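Local atomic coordinates of chromosome-partitioning protein Spo0J (Thermus thermophilus HB27, PDB entry 1VZ0), a protein that binds the centromere-like DNA site parS, probably takes part in chromosome partitioning, and stimulates the ATPase activity of Soj. Residues M133-Q137 / E138-R142; L155-L158 / Q159-P162. All coordinates share one frame; numbering follows the deposited sequence.

Contact 1: M133-Q137 / E138-R142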
loop_
_atom_site.group_PDB
_atom_site.type_symbol
_atom_site.label_atom_id
_atom_site.label_comp_id
_atom_site.label_asym_id
_atom_site.label_seq_id
_atom_site.Cartn_x
_atom_site.Cartn_y
_atom_site.Cartn_z
ATOM N N MET C 133 14.218 17.835 -2.380
ATOM C CA MET C 133 14.990 18.107 -1.188
ATOM C C MET C 133 16.457 18.340 -1.534
ATOM O O MET C 133 17.282 18.566 -0.657
ATOM C CB MET C 133 14.836 16.955 -0.199
ATOM C CG MET C 133 13.528 17.006 0.558
ATOM S SD MET C 133 13.313 15.626 1.646
ATOM C CE MET C 133 14.863 15.686 2.593
ATOM N N GLY C 134 16.778 18.288 -2.821
ATOM C CA GLY C 134 18.149 18.523 -3.231
ATOM C C GLY C 134 18.947 17.323 -3.707
ATOM O O GLY C 134 20.049 17.492 -4.233
ATOM N N LEU C 135 18.420 16.115 -3.532
ATOM C CA LEU C 135 19.149 14.935 -3.976
ATOM C C LEU C 135 19.127 14.748 -5.480
ATOM O O LEU C 135 18.303 15.330 -6.190
ATOM C CB LEU C 135 18.607 13.664 -3.327
ATOM C CG LEU C 135 19.008 13.388 -1.881
ATOM C CD1 LEU C 135 18.310 14.372 -0.959
ATOM C CD2 LEU C 135 18.632 11.961 -1.518
ATOM N N THR C 136 20.052 13.916 -5.947
ATOM C CA THR C 136 20.183 13.599 -7.356
ATOM C C THR C 136 19.635 12.196 -7.530
ATOM O O THR C 136 19.537 11.434 -6.562
ATOM C CB THR C 136 21.655 13.579 -7.794
ATOM O OG1 THR C 136 22.355 14.656 -7.168
ATOM C CG2 THR C 136 21.759 13.729 -9.311
ATOM N N GLN C 137 19.283 11.856 -8.764
ATOM C CA GLN C 137 18.757 10.533 -9.057
ATOM C C GLN C 137 19.769 9.490 -8.595
ATOM O O GLN C 137 19.401 8.412 -8.129
ATOM C CB GLN C 137 18.490 10.393 -10.560
ATOM C CG GLN C 137 17.528 11.441 -11.108
ATOM C CD GLN C 137 17.031 11.109 -12.499
ATOM O OE1 GLN C 137 16.304 11.890 -13.118
ATOM N NE2 GLN C 137 17.417 9.942 -13.001
ATOM N N GLU C 138 21.049 9.835 -8.711
ATOM C CA GLU C 138 22.135 8.952 -8.314
ATOM C C GLU C 138 22.066 8.628 -6.825
ATOM O O GLU C 138 22.040 7.459 -6.437
ATOM C CB GLU C 138 23.490 9.596 -8.641
ATOM C CG GLU C 138 23.756 9.840 -10.134
ATOM C CD GLU C 138 22.994 11.035 -10.703
ATOM O OE1 GLU C 138 21.747 10.998 -10.746
ATOM O OE2 GLU C 138 23.647 12.019 -11.111
ATOM N N GLU C 139 22.035 9.667 -5.996
ATOM C CA GLU C 139 21.971 9.500 -4.544
ATOM C C GLU C 139 20.660 8.826 -4.163
ATOM O O GLU C 139 20.616 7.983 -3.263
ATOM C CB GLU C 139 22.059 10.861 -3.856
ATOM C CG GLU C 139 23.028 11.814 -4.525
ATOM C CD GLU C 139 23.047 13.175 -3.867
ATOM O OE1 GLU C 139 21.958 13.753 -3.664
ATOM O OE2 GLU C 139 24.154 13.671 -3.562
ATOM N N VAL C 140 19.591 9.225 -4.848
ATOM C CA VAL C 140 18.266 8.661 -4.624
ATOM C C VAL C 140 18.347 7.167 -4.916
ATOM O O VAL C 140 17.962 6.335 -4.092
ATOM C CB VAL C 140 17.229 9.301 -5.575
ATOM C CG1 VAL C 140 15.908 8.547 -5.501
ATOM C CG2 VAL C 140 17.030 10.762 -5.217
ATOM N N ALA C 141 18.862 6.842 -6.098
ATOM C CA ALA C 141 19.009 5.458 -6.530
ATOM C C ALA C 141 19.836 4.683 -5.515
ATOM O O ALA C 141 19.499 3.556 -5.146
ATOM C CB ALA C 141 19.677 5.408 -7.899
ATOM N N ARG C 142 20.926 5.296 -5.072
ATOM C CA ARG C 142 21.800 4.674 -4.093
ATOM C C ARG C 142 21.037 4.432 -2.806
ATOM O O ARG C 142 20.951 3.305 -2.325
ATOM C CB ARG C 142 23.009 5.570 -3.817
ATOM C CG ARG C 142 23.961 5.670 -4.991
ATOM C CD ARG C 142 25.147 6.565 -4.693
ATOM N NE ARG C 142 26.167 6.431 -5.729
ATOM C CZ ARG C 142 27.327 7.079 -5.733
ATOM N NH1 ARG C 142 28.191 6.884 -6.722
ATOM N NH2 ARG C 142 27.621 7.924 -4.754
#
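Two carboxylates turn back on Thr-136, one from each of two successive glutamates. OG1 of Thr-136 lies over one face of the Glu-139 carboxylate, 3.7 Å from Glu-139 CD, a packing contact and not a hydrogen bond. From the same side the backbone N of Thr-136 makes a hydrogen bond of 3.0 Å to Glu-139 OE1, 43° above the plane. The Glu-138 carboxylate is met obliquely by the Thr-136 methyl, with CG2 3.1 Å from Glu-138 OE1 and equally near OE2; the bend at chi2 (76°) folds the acid back over it. Thr-136 is the N-cap of helix 137-144, the first of the inferred DNA-binding helix-turn-helix, and Glu-139 supplies one half of a capping box; the reciprocal bond from the threonine side chain is absent. Glu-139 suits its place because its length lets it return to the cap, and its negative charge is likely to suit the positive end of the helix dipole. The first turn closes with Val-140 N to Thr-136 O at 2.8 Å and Ala-141 N to Gln-137 O. Leu-135 CB packs on Val-140 CG2 at 3.8 Å. An alanine in place of Glu-138 would probably take the carboxylate cover from the Thr-136 methyl and leave Arg-148 without its long, weak ion-pair partner. Gly-134 ends helix 120-132 in a Schellman motif; at its positive phi (108°) a CB would jam against Met-133 O. On the helix that follows, Val-140 leans on Tyr-127 and Leu-130 of helix 120-132, and small Ala-141 fits against Val-151 of helix 148-156.

Contact 2: L155-L158 / Q159-P162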
loop_
_atom_site.group_PDB
_atom_site.type_symbol
_atom_site.label_atom_id
_atom_site.label_comp_id
_atom_site.label_asym_id
_atom_site.label_seq_id
_atom_site.Cartn_x
_atom_site.Cartn_y
_atom_site.Cartn_z
ATOM N N LEU C 155 9.803 8.501 -12.359
ATOM C CA LEU C 155 9.429 9.916 -12.361
ATOM C C LEU C 155 8.560 10.304 -13.559
ATOM O O LEU C 155 7.679 11.160 -13.443
ATOM C CB LEU C 155 10.682 10.799 -12.348
ATOM C CG LEU C 155 11.511 10.761 -11.060
ATOM C CD1 LEU C 155 12.837 11.473 -11.275
ATOM C CD2 LEU C 155 10.722 11.397 -9.927
ATOM N N ARG C 156 8.816 9.687 -14.710
ATOM C CA ARG C 156 8.041 9.972 -15.915
ATOM C C ARG C 156 6.545 9.736 -15.707
ATOM O O ARG C 156 5.718 10.409 -16.319
ATOM C CB ARG C 156 8.535 9.118 -17.089
ATOM C CG ARG C 156 9.804 9.640 -17.738
ATOM C CD ARG C 156 10.401 8.626 -18.721
ATOM N NE ARG C 156 9.499 8.262 -19.815
ATOM C CZ ARG C 156 8.974 9.124 -20.683
ATOM N NH1 ARG C 156 8.170 8.692 -21.648
ATOM N NH2 ARG C 156 9.241 10.424 -20.585
ATOM N N LEU C 157 6.198 8.778 -14.853
ATOM C CA LEU C 157 4.789 8.483 -14.602
ATOM C C LEU C 157 4.033 9.709 -14.107
ATOM O O LEU C 157 2.850 9.862 -14.382
ATOM C CB LEU C 157 4.638 7.359 -13.565
ATOM C CG LEU C 157 5.139 5.973 -13.958
ATOM C CD1 LEU C 157 5.137 5.074 -12.738
ATOM C CD2 LEU C 157 4.258 5.405 -15.063
ATOM N N LEU C 158 4.724 10.581 -13.378
ATOM C CA LEU C 158 4.088 11.769 -12.829
ATOM C C LEU C 158 3.563 12.784 -13.836
ATOM O O LEU C 158 2.922 13.755 -13.447
ATOM C CB LEU C 158 5.023 12.458 -11.836
ATOM C CG LEU C 158 5.370 11.572 -10.633
ATOM C CD1 LEU C 158 6.246 12.341 -9.673
ATOM C CD2 LEU C 158 4.096 11.110 -9.938
ATOM N N GLN C 159 3.821 12.591 -15.123
ATOM C CA GLN C 159 3.276 13.535 -16.075
ATOM C C GLN C 159 1.984 13.004 -16.668
ATOM O O GLN C 159 1.400 13.613 -17.563
ATOM C CB GLN C 159 4.294 13.875 -17.162
ATOM C CG GLN C 159 5.000 12.719 -17.792
ATOM C CD GLN C 159 6.246 13.159 -18.542
ATOM O OE1 GLN C 159 7.174 13.711 -17.946
ATOM N NE2 GLN C 159 6.273 12.923 -19.852
ATOM N N LEU C 160 1.525 11.868 -16.148
ATOM C CA LEU C 160 0.279 11.274 -16.626
ATOM C C LEU C 160 -0.899 11.933 -15.907
ATOM O O LEU C 160 -0.761 12.441 -14.799
ATOM C CB LEU C 160 0.262 9.753 -16.369
ATOM C CG LEU C 160 1.111 8.826 -17.260
ATOM C CD1 LEU C 160 1.014 7.384 -16.756
ATOM C CD2 LEU C 160 0.616 8.891 -18.704
ATOM N N PRO C 161 -2.066 11.966 -16.544
ATOM C CA PRO C 161 -3.212 12.585 -15.870
ATOM C C PRO C 161 -3.608 11.762 -14.635
ATOM O O PRO C 161 -3.422 10.545 -14.603
ATOM C CB PRO C 161 -4.289 12.591 -16.950
ATOM C CG PRO C 161 -3.892 11.445 -17.853
ATOM C CD PRO C 161 -2.400 11.555 -17.917
ATOM N N PRO C 162 -4.135 12.425 -13.592
ATOM C CA PRO C 162 -4.556 11.759 -12.351
ATOM C C PRO C 162 -5.347 10.454 -12.550
ATOM O O PRO C 162 -5.041 9.444 -11.919
ATOM C CB PRO C 162 -5.374 12.839 -11.640
ATOM C CG PRO C 162 -4.671 14.109 -12.059
ATOM C CD PRO C 162 -4.411 13.874 -13.539
#
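Leu-160 N bonds back to Leu-157 O at 3.0 Å, as the last of three successive backbone bonds that each span three residues, the middle one, from Gln-159 N to Arg-156 O, being less certain because that oxygen is modelled too close to a neighbour. Apolar contact across the turn is slight: CD2 of Leu-157 meets CD1 of Leu-160 at 4.2 Å as the two side chains cross. The base of Leu-160 lies closer to the backbone, its CB 3.3 Å from Leu-157 O. With CG beside its own backbone N (chi1 -75°), Leu-160 also brings CG near this oxygen. Both leucines reach Ala-178 of helix 175-183, and Leu-160 also meets Leu-182, so branched apolar residues suit this buried side. On the exposed side Arg-156 NH2 stands 3.9 Å from Gln-159 NE2, the guanidinium and amide planes 70° apart. The turn leaves helix 148-156, the second of the inferred DNA-binding helix-turn-helix, for helix 162-169, whose N-cap is Pro-161. The approach of NH2 to NE2 is one of two donors and adds no bond; the hydrogen bonds found across the turn are main-chain ones, and the apolar hold of Leu-157 and Leu-160 is on helix 175-183.

Overall arrangement
Contacts 1 and 2 lie in series along one HTH domain, their centres about 19 Å apart, and they bracket the inferred helix-turn-helix of residues 137-156: contact 1 starts its first helix, 137-144, and contact 2 follows helix 148-156 onward to helix 162-169. They also meet directly, the side chain of Gln-137 packing on Leu-155. Helix 120-132 serves both: Tyr-127 is shared by Val-140 of contact 1 and Leu-155 of contact 2. Contact 2 also reaches the second subunit of the assembly, where Pro-162 packs on Ser-53 of that subunit. A bound cobalt ion lies about 9 Å from the Leu-157 side chain, and a magnesium ion about 14 Å from that of Leu-135.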